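Local structure of kelch repeat and BTB domain-containing protein A55 (Vaccinia virus WR, 6I2M) at residues I27-I32 with Y69-N73; A34-L39 with I76-Y80; N63-L67 with T97-L101. The protein probably serves as a substrate-specific adapter of CUL3-containing E3 ubiquitin ligases, its BTB domain binding CUL3 and its Kelch repeats probably recruiting host proteins for degradation. All blocks are in the same frame, centred on the assembly; numbering follows the deposited sequence.

All three contacts belong to the BTB domain, the part of the chain that binds CUL3. Helix 69-79 serves contacts 1 and 2, whose centres lie about 14 Å apart; they meet where I32 CG2 packs 3.8 Å from I76 CD1. Contact 3 is closer to contact 1, at about 10 Å between centres, and the two are tied by polar pairs: N28 N to S65 OG at 2.9 Å and S71 OG to T97 OG1 at 3.0 Å, both probable hydrogen bonds. Contacts 2 and 3 do not touch, their nearest atoms being about 7 Å apart. Contact 2 is packed against a second subunit, whereas contact 3 meets the chain of another protein.

Contact 1. Residues I27-I32 with Y69-N73; sequences INDERI and YQSVN
E30 crosses Y69, the first residue of helix 69-79, with CB and CG over one face of the ring and its carboxylate stacked on it. E30 CG stands 3.9 Å from the Y69 ring centroid and 2° off the normal, a CH-pi contact over the centre of the face. The E30 chain is bent at chi2 (-88°), which lays the carboxylate along the same face; carboxylate and ring planes are 4° apart, and E30 CD is 3.8 Å from Y69 CZ. Other neighbours frame the ring. I27 runs across it, nearly perpendicular, with CD1 abutting the ring rim in its plane, 3.9 Å from Y69 CD1, while its tip also meets V72 CG1 head on. I32 comes in at a slant, CD1 lying 3.7 Å from Y69 CE1, and its CG1 passes 3.9 Å from N73 OD1. On the ring face opposite E30, N73 CB sits toward the rim. The hairpin of strands 23-27 and 30-34 of the BTB domain packs in this way on the start of the helix. The contact is apolar and CH-pi in character: I27, I32 and V72 are buried, while the exposed E30 gives its aliphatic carbons to the tyrosine and keeps its charged end stacked beside the ring.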
ATOM      1  N   ILE A  27      21.355  -8.987  11.683  1.00 78.95           N
ATOM      2  CA  ILE A  27      21.749  -8.211  12.861  1.00 79.54           C
ATOM      3  C   ILE A  27      22.325  -9.223  13.860  1.00 86.05           C
ATOM      4  O   ILE A  27      21.569  -9.922  14.544  1.00 86.53           O
ATOM      5  CB  ILE A  27      20.583  -7.351  13.448  1.00 82.09           C
ATOM      6  CG1 ILE A  27      19.974  -6.414  12.384  1.00 80.86           C
ATOM      7  CG2 ILE A  27      21.039  -6.549  14.676  1.00 83.35           C
ATOM      8  CD1 ILE A  27      18.476  -6.429  12.345  1.00 87.85           C
ATOM      9  N   ASN A  28      23.672  -9.331  13.884  1.00 83.91           N
ATOM     10  CA  ASN A  28      24.470 -10.244  14.713  1.00 85.91           C
ATOM     11  C   ASN A  28      24.154 -11.727  14.423  1.00 91.40           C
ATOM     12  O   ASN A  28      24.903 -12.363  13.677  1.00 91.58           O
ATOM     13  CB  ASN A  28      24.377  -9.907  16.215  1.00 87.39           C
ATOM     14  CG  ASN A  28      24.897  -8.536  16.576  1.00108.51           C
ATOM     15  OD1 ASN A  28      26.082  -8.221  16.406  1.00102.22           O
ATOM     16  ND2 ASN A  28      24.022  -7.692  17.101  1.00100.16           N
ATOM     17  N   ASP A  29      23.048 -12.263  14.985  1.00 88.72           N
ATOM     18  CA  ASP A  29      22.620 -13.657  14.809  1.00 89.67           C
ATOM     19  C   ASP A  29      21.153 -13.783  14.364  1.00 92.35           C
ATOM     20  O   ASP A  29      20.699 -14.886  14.046  1.00 92.53           O
ATOM     21  CB  ASP A  29      22.868 -14.463  16.099  1.00 94.02           C
ATOM     22  CG  ASP A  29      24.331 -14.599  16.472  1.00105.83           C
ATOM     23  OD1 ASP A  29      25.076 -15.270  15.723  1.00106.89           O
ATOM     24  OD2 ASP A  29      24.731 -14.043  17.517  1.00112.58           O
ATOM     25  N   GLU A  30      20.424 -12.653  14.333  1.00 87.40           N
ATOM     26  CA  GLU A  30      19.013 -12.584  13.946  1.00 86.21           C
ATOM     27  C   GLU A  30      18.843 -12.298  12.450  1.00 87.85           C
ATOM     28  O   GLU A  30      19.648 -11.568  11.866  1.00 86.40           O
ATOM     29  CB  GLU A  30      18.277 -11.525  14.782  1.00 87.30           C
ATOM     30  CG  GLU A  30      18.166 -11.846  16.266  1.00 99.93           C
ATOM     31  CD  GLU A  30      16.973 -12.671  16.718  1.00122.99           C
ATOM     32  OE1 GLU A  30      16.309 -13.302  15.864  1.00118.12           O
ATOM     33  OE2 GLU A  30      16.706 -12.687  17.941  1.00118.95           O
ATOM     34  N   ARG A  31      17.784 -12.867  11.838  1.00 83.84           N
ATOM     35  CA  ARG A  31      17.478 -12.713  10.412  1.00 82.18           C
ATOM     36  C   ARG A  31      16.028 -12.288  10.162  1.00 84.77           C
ATOM     37  O   ARG A  31      15.107 -12.867  10.743  1.00 85.20           O
ATOM     38  CB  ARG A  31      17.788 -14.010   9.644  1.00 83.19           C
ATOM     39  CG  ARG A  31      19.268 -14.231   9.363  1.00 93.32           C
ATOM     40  CD  ARG A  31      19.505 -15.572   8.701  1.00104.84           C
ATOM     41  NE  ARG A  31      20.879 -15.706   8.216  1.00114.51           N
ATOM     42  CZ  ARG A  31      21.254 -15.511   6.956  1.00128.75           C
ATOM     43  NH1 ARG A  31      20.361 -15.173   6.034  1.00115.40           N
ATOM     44  NH2 ARG A  31      22.525 -15.658   6.607  1.00116.58           N
ATOM     45  N   ILE A  32      15.835 -11.271   9.294  1.00 79.48           N
ATOM     46  CA  ILE A  32      14.518 -10.751   8.901  1.00 78.36           C
ATOM     47  C   ILE A  32      14.404 -10.817   7.373  1.00 81.02           C
ATOM     48  O   ILE A  32      15.194 -10.183   6.672  1.00 79.67           O
ATOM     49  CB  ILE A  32      14.227  -9.311   9.435  1.00 80.65           C
ATOM     50  CG1 ILE A  32      14.562  -9.154  10.937  1.00 81.98           C
ATOM     51  CG2 ILE A  32      12.772  -8.900   9.142  1.00 80.88           C
ATOM     52  CD1 ILE A  32      15.031  -7.750  11.342  1.00 88.70           C
ATOM     53  N   TYR A  69      18.220  -4.605  16.990  1.00 80.85           N
ATOM     54  CA  TYR A  69      17.356  -5.598  16.332  1.00 80.15           C
ATOM     55  C   TYR A  69      15.858  -5.295  16.445  1.00 84.28           C
ATOM     56  O   TYR A  69      15.186  -5.240  15.414  1.00 82.71           O
ATOM     57  CB  TYR A  69      17.657  -7.040  16.805  1.00 82.50           C
ATOM     58  CG  TYR A  69      16.604  -8.053  16.394  1.00 84.14           C
ATOM     59  CD1 TYR A  69      16.422  -8.398  15.057  1.00 84.70           C
ATOM     60  CD2 TYR A  69      15.775  -8.649  17.340  1.00 86.52           C
ATOM     61  CE1 TYR A  69      15.436  -9.305  14.672  1.00 85.63           C
ATOM     62  CE2 TYR A  69      14.792  -9.566  16.967  1.00 87.64           C
ATOM     63  CZ  TYR A  69      14.630  -9.894  15.631  1.00 93.95           C
ATOM     64  OH  TYR A  69      13.669 -10.800  15.252  1.00 95.83           O
ATOM     65  N   GLN A  70      15.334  -5.144  17.684  1.00 82.55           N
ATOM     66  CA  GLN A  70      13.917  -4.865  17.946  1.00 82.74           C
ATOM     67  C   GLN A  70      13.465  -3.565  17.271  1.00 85.00           C
ATOM     68  O   GLN A  70      12.318  -3.475  16.834  1.00 84.29           O
ATOM     69  CB  GLN A  70      13.620  -4.865  19.460  1.00 86.45           C
ATOM     70  CG  GLN A  70      12.129  -4.951  19.837  1.00102.18           C
ATOM     71  CD  GLN A  70      11.416  -6.194  19.341  1.00120.86           C
ATOM     72  OE1 GLN A  70      11.933  -7.318  19.399  1.00116.93           O
ATOM     73  NE2 GLN A  70      10.200  -6.014  18.846  1.00112.03           N
ATOM     74  N   SER A  71      14.387  -2.589  17.143  1.00 80.79           N
ATOM     75  CA  SER A  71      14.157  -1.311  16.475  1.00 79.57           C
ATOM     76  C   SER A  71      13.982  -1.536  14.965  1.00 81.32           C
ATOM     77  O   SER A  71      12.972  -1.104  14.412  1.00 80.42           O
ATOM     78  CB  SER A  71      15.309  -0.351  16.753  1.00 83.44           C
ATOM     79  OG  SER A  71      15.116   0.901  16.120  1.00 92.10           O
ATOM     80  N   VAL A  72      14.939  -2.252  14.319  1.00 76.91           N
ATOM     81  CA  VAL A  72      14.924  -2.583  12.883  1.00 75.25           C
ATOM     82  C   VAL A  72      13.674  -3.417  12.536  1.00 79.33           C
ATOM     83  O   VAL A  72      12.977  -3.082  11.579  1.00 78.26           O
ATOM     84  CB  VAL A  72      16.251  -3.253  12.398  1.00 78.61           C
ATOM     85  CG1 VAL A  72      16.172  -3.671  10.932  1.00 77.26           C
ATOM     86  CG2 VAL A  72      17.450  -2.336  12.607  1.00 78.40           C
ATOM     87  N   ASN A  73      13.382  -4.466  13.339  1.00 77.10           N
ATOM     88  CA  ASN A  73      12.234  -5.368  13.170  1.00 77.35           C
ATOM     89  C   ASN A  73      10.893  -4.623  13.184  1.00 81.42           C
ATOM     90  O   ASN A  73      10.059  -4.866  12.310  1.00 80.55           O
ATOM     91  CB  ASN A  73      12.253  -6.480  14.229  1.00 79.45           C
ATOM     92  CG  ASN A  73      11.244  -7.575  13.984  1.00102.56           C
ATOM     93  OD1 ASN A  73      11.451  -8.473  13.160  1.00 96.67           O
ATOM     94  ND2 ASN A  73      10.128  -7.522  14.692  1.00 95.62           N
TER

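Contact 2. Residues A34-L39 with I76-Y80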
ATOM      1  N   ALA A  34      12.423 -10.014   3.883  1.00 75.32           N
ATOM      2  CA  ALA A  34      11.529  -9.016   3.294  1.00 74.32           C
ATOM      3  C   ALA A  34      11.674  -8.938   1.763  1.00 77.39           C
ATOM      4  O   ALA A  34      12.336  -9.788   1.161  1.00 77.53           O
ATOM      5  CB  ALA A  34      11.782  -7.652   3.928  1.00 74.29           C
ATOM      6  N   HIS A  35      11.035  -7.929   1.142  1.00 72.89           N
ATOM      7  CA  HIS A  35      11.066  -7.687  -0.302  1.00 72.49           C
ATOM      8  C   HIS A  35      11.852  -6.405  -0.599  1.00 74.95           C
ATOM      9  O   HIS A  35      11.671  -5.403   0.101  1.00 73.66           O
ATOM     10  CB  HIS A  35       9.636  -7.595  -0.863  1.00 73.56           C
ATOM     11  CG  HIS A  35       8.762  -8.747  -0.469  1.00 77.60           C
ATOM     12  ND1 HIS A  35       8.175  -8.812   0.783  1.00 79.22           N
ATOM     13  CD2 HIS A  35       8.410  -9.847  -1.171  1.00 80.28           C
ATOM     14  CE1 HIS A  35       7.488  -9.942   0.801  1.00 79.58           C
ATOM     15  NE2 HIS A  35       7.602 -10.601  -0.351  1.00 80.58           N
ATOM     16  N   LYS A  36      12.733  -6.449  -1.624  1.00 71.48           N
ATOM     17  CA  LYS A  36      13.589  -5.334  -2.061  1.00 70.70           C
ATOM     18  C   LYS A  36      12.805  -4.069  -2.413  1.00 73.90           C
ATOM     19  O   LYS A  36      13.221  -2.970  -2.044  1.00 72.84           O
ATOM     20  CB  LYS A  36      14.456  -5.748  -3.262  1.00 73.84           C
ATOM     21  CG  LYS A  36      15.681  -6.567  -2.896  1.00 86.26           C
ATOM     22  CD  LYS A  36      16.553  -6.801  -4.116  1.00 96.18           C
ATOM     23  CE  LYS A  36      17.685  -7.753  -3.836  1.00105.45           C
ATOM     24  NZ  LYS A  36      18.551  -7.934  -5.028  1.00114.23           N
ATOM     25  N   LEU A  37      11.680  -4.235  -3.132  1.00 70.99           N
ATOM     26  CA  LEU A  37      10.787  -3.172  -3.596  1.00 70.94           C
ATOM     27  C   LEU A  37      10.095  -2.424  -2.446  1.00 74.61           C
ATOM     28  O   LEU A  37      10.046  -1.192  -2.470  1.00 74.22           O
ATOM     29  CB  LEU A  37       9.759  -3.777  -4.576  1.00 71.95           C
ATOM     30  CG  LEU A  37       8.561  -2.930  -5.000  1.00 77.10           C
ATOM     31  CD1 LEU A  37       8.941  -1.924  -6.077  1.00 77.92           C
ATOM     32  CD2 LEU A  37       7.447  -3.813  -5.493  1.00 80.29           C
ATOM     33  N   ILE A  38       9.560  -3.173  -1.456  1.00 71.10           N
ATOM     34  CA  ILE A  38       8.843  -2.651  -0.284  1.00 70.71           C
ATOM     35  C   ILE A  38       9.760  -1.790   0.604  1.00 74.28           C
ATOM     36  O   ILE A  38       9.365  -0.685   0.982  1.00 74.14           O
ATOM     37  CB  ILE A  38       8.123  -3.800   0.499  1.00 74.06           C
ATOM     38  CG1 ILE A  38       7.202  -4.661  -0.415  1.00 75.26           C
ATOM     39  CG2 ILE A  38       7.369  -3.297   1.739  1.00 74.75           C
ATOM     40  CD1 ILE A  38       5.955  -3.943  -1.122  1.00 82.80           C
ATOM     41  N   LEU A  39      10.981  -2.280   0.906  1.00 70.43           N
ATOM     42  CA  LEU A  39      11.971  -1.564   1.722  1.00 69.80           C
ATOM     43  C   LEU A  39      12.476  -0.288   1.038  1.00 73.63           C
ATOM     44  O   LEU A  39      12.777   0.688   1.723  1.00 73.09           O
ATOM     45  CB  LEU A  39      13.160  -2.473   2.074  1.00 69.77           C
ATOM     46  CG  LEU A  39      12.914  -3.584   3.099  1.00 74.74           C
ATOM     47  CD1 LEU A  39      13.968  -4.660   2.982  1.00 75.14           C
ATOM     48  CD2 LEU A  39      12.898  -3.040   4.523  1.00 77.18           C
ATOM     49  N   ILE A  76      10.516  -2.340  10.055  1.00 75.03           N
ATOM     50  CA  ILE A  76      10.124  -3.128   8.878  1.00 74.49           C
ATOM     51  C   ILE A  76       8.614  -3.392   8.985  1.00 79.32           C
ATOM     52  O   ILE A  76       7.906  -3.260   7.989  1.00 78.72           O
ATOM     53  CB  ILE A  76      10.974  -4.424   8.707  1.00 77.61           C
ATOM     54  CG1 ILE A  76      12.454  -4.080   8.431  1.00 77.47           C
ATOM     55  CG2 ILE A  76      10.417  -5.334   7.589  1.00 78.26           C
ATOM     56  CD1 ILE A  76      13.440  -5.136   8.887  1.00 85.86           C
ATOM     57  N   ASP A  77       8.121  -3.684  10.212  1.00 77.22           N
ATOM     58  CA  ASP A  77       6.696  -3.886  10.501  1.00 78.18           C
ATOM     59  C   ASP A  77       5.909  -2.601  10.207  1.00 81.98           C
ATOM     60  O   ASP A  77       4.769  -2.678   9.749  1.00 81.94           O
ATOM     61  CB  ASP A  77       6.483  -4.328  11.962  1.00 81.57           C
ATOM     62  CG  ASP A  77       6.927  -5.746  12.291  1.00 91.98           C
ATOM     63  OD1 ASP A  77       6.912  -6.605  11.379  1.00 91.99           O
ATOM     64  OD2 ASP A  77       7.265  -6.002  13.466  1.00 98.98           O
ATOM     65  N   TYR A  78       6.542  -1.426  10.436  1.00 78.24           N
ATOM     66  CA  TYR A  78       5.968  -0.109  10.150  1.00 78.27           C
ATOM     67  C   TYR A  78       5.908   0.140   8.636  1.00 80.47           C
ATOM     68  O   TYR A  78       4.952   0.765   8.171  1.00 80.75           O
ATOM     69  CB  TYR A  78       6.738   1.010  10.876  1.00 79.81           C
ATOM     70  CG  TYR A  78       6.129   2.384  10.698  1.00 82.29           C
ATOM     71  CD1 TYR A  78       4.978   2.755  11.388  1.00 86.00           C
ATOM     72  CD2 TYR A  78       6.705   3.318   9.840  1.00 82.17           C
ATOM     73  CE1 TYR A  78       4.409   4.015  11.221  1.00 87.69           C
ATOM     74  CE2 TYR A  78       6.144   4.581   9.665  1.00 83.87           C
ATOM     75  CZ  TYR A  78       4.998   4.929  10.362  1.00 93.15           C
ATOM     76  OH  TYR A  78       4.443   6.176  10.198  1.00 95.32           O
ATOM     77  N   ILE A  79       6.918  -0.360   7.873  1.00 75.20           N
ATOM     78  CA  ILE A  79       6.978  -0.271   6.403  1.00 73.99           C
ATOM     79  C   ILE A  79       5.801  -1.093   5.840  1.00 78.14           C
ATOM     80  O   ILE A  79       5.161  -0.675   4.873  1.00 77.61           O
ATOM     81  CB  ILE A  79       8.376  -0.709   5.843  1.00 75.97           C
ATOM     82  CG1 ILE A  79       9.484   0.276   6.280  1.00 76.04           C
ATOM     83  CG2 ILE A  79       8.370  -0.850   4.315  1.00 76.09           C
ATOM     84  CD1 ILE A  79      10.915  -0.292   6.348  1.00 82.54           C
ATOM     85  N   TYR A  80       5.484  -2.225   6.504  1.00 75.30           N
ATOM     86  CA  TYR A  80       4.359  -3.100   6.179  1.00 75.85           C
ATOM     87  C   TYR A  80       3.075  -2.601   6.895  1.00 81.51           C
ATOM     88  O   TYR A  80       3.073  -1.493   7.438  1.00 81.19           O
ATOM     89  CB  TYR A  80       4.703  -4.571   6.496  1.00 76.94           C
ATOM     90  CG  TYR A  80       5.680  -5.188   5.513  1.00 77.43           C
ATOM     91  CD1 TYR A  80       7.053  -5.018   5.663  1.00 78.51           C
ATOM     92  CD2 TYR A  80       5.231  -5.954   4.441  1.00 78.24           C
ATOM     93  CE1 TYR A  80       7.956  -5.576   4.759  1.00 78.45           C
ATOM     94  CE2 TYR A  80       6.126  -6.527   3.536  1.00 78.51           C
ATOM     95  CZ  TYR A  80       7.489  -6.336   3.701  1.00 84.39           C
ATOM     96  OH  TYR A  80       8.379  -6.892   2.815  1.00 84.28           O
TER
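Strand 30-34 ends at A34 and helix 36-42 starts after H35, its N-cap residue, bringing L39 within 7.0 Å of I79, CA to CA, near the end of helix 69-79. This is helix packing inside the BTB/POZ fold, at the dimer side of the domain: H35 and I38 also pack on L37 of the second subunit. Y80, the first residue past helix 69-79, has I38 over a ring face and H35 at its hydroxyl edge. I38 CG2 sits 3.9 Å from the Y80 ring centroid, 20° off the normal and displaced toward the rim. With I38 CG1 beside the backbone N (chi1 -53°), the CG2 branch lies anti to it and reaches both the ring and I79 CG2, 3.7 Å away. The I38 and I79 side chains run antiparallel alongside each other, and I79 CG2 also comes 3.5 Å from I38 O. L39 CD2 meets I79 CD1 at 3.8 Å and I76 CG1 at 4.1 Å. R15 of helix 4-17 makes a cation-pi contact with Y80. Two bonds, one at each ring nitrogen, hold the rotation of the H35 imidazole: NE2 to R19 O, and H35 ND1 with Y80 OH at 2.8 Å, nearly straight at 178° and in the plane of both rings.

Contact 3. Residues N63-L67 with T97-L101; sequences NLSHL and TADFL
H66 directs the edge of its imidazole at the face of F100 in an offset edge-to-face (T-shaped) arrangement, centroids 4.9 Å apart and planes at 80°. H66 NE2 is the leading atom, 3.4 Å from F100 CZ. The imidazole branch of H66 falls between its own backbone N and carbonyl carbon (chi1 67°), which turns NE2 toward F100, and L67 CG packs against one of its faces. Apolar contacts form the second group. L67, the last residue of the type I turn L64-L67, aims CB at helix 91-101 and spreads its two methyls: CD1 reaches F100 CD1 at 3.7 Å, and CD2 meets T97 CG2 at 3.8 Å. L64, at the other end of the turn, sends CD2 to the edge of the F100 ring, 3.9 Å from CE1, while its CD1 looks across to L101 CD2 at 4.3 Å. Polar links tie both segments to the rest of the domain: T97 OG1 is bonded to Y93 O and to S71 OG of helix 69-79, while L64 joins V26 of strand 23-27 through backbone hydrogen bonds. The chain of another protein adds aromatic rings edge-to-face with F100, a hydrogen bond to F100 O and another to D99 OD2. Leucine methyls and the edge of an imidazole therefore hold F100 on the turn side, so an aromatic residue anchored within the BTB domain also becomes part of the surface offered to the partner protein.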
ATOM      1  N   ASN A  63      23.977  -6.705   6.005  1.00 77.20           N
ATOM      2  CA  ASN A  63      24.441  -6.742   7.394  1.00 77.49           C
ATOM      3  C   ASN A  63      24.326  -5.379   8.087  1.00 80.25           C
ATOM      4  O   ASN A  63      25.050  -4.441   7.743  1.00 79.64           O
ATOM      5  CB  ASN A  63      25.867  -7.309   7.482  1.00 80.00           C
ATOM      6  CG  ASN A  63      26.352  -7.638   8.880  1.00105.36           C
ATOM      7  OD1 ASN A  63      25.574  -7.928   9.800  1.00100.35           O
ATOM      8  ND2 ASN A  63      27.663  -7.616   9.067  1.00 98.15           N
ATOM      9  N   LEU A  64      23.402  -5.279   9.057  1.00 76.46           N
ATOM     10  CA  LEU A  64      23.155  -4.064   9.839  1.00 75.96           C
ATOM     11  C   LEU A  64      23.266  -4.362  11.348  1.00 80.95           C
ATOM     12  O   LEU A  64      22.382  -3.999  12.129  1.00 80.57           O
ATOM     13  CB  LEU A  64      21.780  -3.450   9.484  1.00 74.99           C
ATOM     14  CG  LEU A  64      21.602  -2.882   8.068  1.00 78.72           C
ATOM     15  CD1 LEU A  64      20.133  -2.792   7.702  1.00 78.14           C
ATOM     16  CD2 LEU A  64      22.263  -1.514   7.921  1.00 80.85           C
ATOM     17  N   SER A  65      24.376  -5.016  11.748  1.00 78.70           N
ATOM     18  CA  SER A  65      24.671  -5.416  13.129  1.00 79.99           C
ATOM     19  C   SER A  65      24.927  -4.249  14.093  1.00 84.24           C
ATOM     20  O   SER A  65      24.790  -4.431  15.305  1.00 85.03           O
ATOM     21  CB  SER A  65      25.837  -6.399  13.162  1.00 84.81           C
ATOM     22  OG  SER A  65      25.494  -7.614  12.516  1.00 93.62           O
ATOM     23  N   HIS A  66      25.283  -3.059  13.562  1.00 79.94           N
ATOM     24  CA  HIS A  66      25.552  -1.856  14.358  1.00 80.25           C
ATOM     25  C   HIS A  66      24.270  -1.156  14.864  1.00 83.27           C
ATOM     26  O   HIS A  66      24.359  -0.210  15.652  1.00 83.57           O
ATOM     27  CB  HIS A  66      26.470  -0.885  13.592  1.00 80.71           C
ATOM     28  CG  HIS A  66      25.843  -0.287  12.371  1.00 82.71           C
ATOM     29  ND1 HIS A  66      25.747  -0.997  11.188  1.00 83.71           N
ATOM     30  CD2 HIS A  66      25.309   0.942  12.188  1.00 83.91           C
ATOM     31  CE1 HIS A  66      25.150  -0.184  10.331  1.00 82.07           C
ATOM     32  NE2 HIS A  66      24.870   0.994  10.888  1.00 82.49           N
ATOM     33  N   LEU A  67      23.087  -1.636  14.424  1.00 78.55           N
ATOM     34  CA  LEU A  67      21.772  -1.112  14.811  1.00 78.03           C
ATOM     35  C   LEU A  67      21.024  -2.106  15.720  1.00 82.62           C
ATOM     36  O   LEU A  67      21.314  -3.304  15.684  1.00 82.52           O
ATOM     37  CB  LEU A  67      20.924  -0.790  13.562  1.00 76.49           C
ATOM     38  CG  LEU A  67      21.492   0.226  12.559  1.00 80.25           C
ATOM     39  CD1 LEU A  67      20.906   0.008  11.183  1.00 79.13           C
ATOM     40  CD2 LEU A  67      21.258   1.661  13.012  1.00 82.90           C
ATOM     41  N   THR A  97      17.629   4.724  14.493  1.00 75.53           N
ATOM     42  CA  THR A  97      17.665   3.763  13.392  1.00 73.80           C
ATOM     43  C   THR A  97      16.913   4.317  12.174  1.00 76.41           C
ATOM     44  O   THR A  97      17.376   4.141  11.043  1.00 74.88           O
ATOM     45  CB  THR A  97      17.142   2.396  13.855  1.00 82.23           C
ATOM     46  OG1 THR A  97      17.674   2.081  15.145  1.00 83.37           O
ATOM     47  CG2 THR A  97      17.476   1.287  12.879  1.00 79.65           C
ATOM     48  N   ALA A  98      15.767   4.999  12.410  1.00 73.32           N
ATOM     49  CA  ALA A  98      14.954   5.624  11.363  1.00 72.50           C
ATOM     50  C   ALA A  98      15.703   6.778  10.701  1.00 76.01           C
ATOM     51  O   ALA A  98      15.500   7.026   9.514  1.00 75.08           O
ATOM     52  CB  ALA A  98      13.634   6.119  11.936  1.00 74.30           C
ATOM     53  N   ASP A  99      16.572   7.471  11.466  1.00 73.14           N
ATOM     54  CA  ASP A  99      17.393   8.583  10.985  1.00 73.06           C
ATOM     55  C   ASP A  99      18.516   8.083  10.074  1.00 75.95           C
ATOM     56  O   ASP A  99      18.827   8.740   9.080  1.00 75.47           O
ATOM     57  CB  ASP A  99      17.961   9.390  12.165  1.00 76.29           C
ATOM     58  CG  ASP A  99      18.581  10.729  11.805  1.00 86.27           C
ATOM     59  OD1 ASP A  99      18.239  11.280  10.732  1.00 85.95           O
ATOM     60  OD2 ASP A  99      19.391  11.238  12.605  1.00 93.50           O
ATOM     61  N   PHE A 100      19.113   6.920  10.413  1.00 72.04           N
ATOM     62  CA  PHE A 100      20.178   6.275   9.642  1.00 71.06           C
ATOM     63  C   PHE A 100      19.619   5.733   8.322  1.00 73.83           C
ATOM     64  O   PHE A 100      20.167   6.031   7.260  1.00 73.17           O
ATOM     65  CB  PHE A 100      20.846   5.152  10.468  1.00 73.04           C
ATOM     66  CG  PHE A 100      21.835   4.295   9.707  1.00 74.05           C
ATOM     67  CD1 PHE A 100      21.444   3.085   9.145  1.00 76.34           C
ATOM     68  CD2 PHE A 100      23.154   4.704   9.546  1.00 76.48           C
ATOM     69  CE1 PHE A 100      22.351   2.305   8.425  1.00 76.94           C
ATOM     70  CE2 PHE A 100      24.062   3.920   8.830  1.00 78.95           C
ATOM     71  CZ  PHE A 100      23.653   2.728   8.272  1.00 76.39           C
ATOM     72  N   LEU A 101      18.526   4.945   8.397  1.00 69.94           N
ATOM     73  CA  LEU A 101      17.864   4.345   7.234  1.00 68.98           C
ATOM     74  C   LEU A 101      17.065   5.366   6.404  1.00 72.94           C
ATOM     75  O   LEU A 101      16.646   5.054   5.290  1.00 72.08           O
ATOM     76  CB  LEU A 101      16.994   3.143   7.647  1.00 68.87           C
ATOM     77  CG  LEU A 101      17.737   1.923   8.217  1.00 73.63           C
ATOM     78  CD1 LEU A 101      16.814   1.073   9.067  1.00 74.06           C
ATOM     79  CD2 LEU A 101      18.379   1.084   7.114  1.00 75.36           C
TER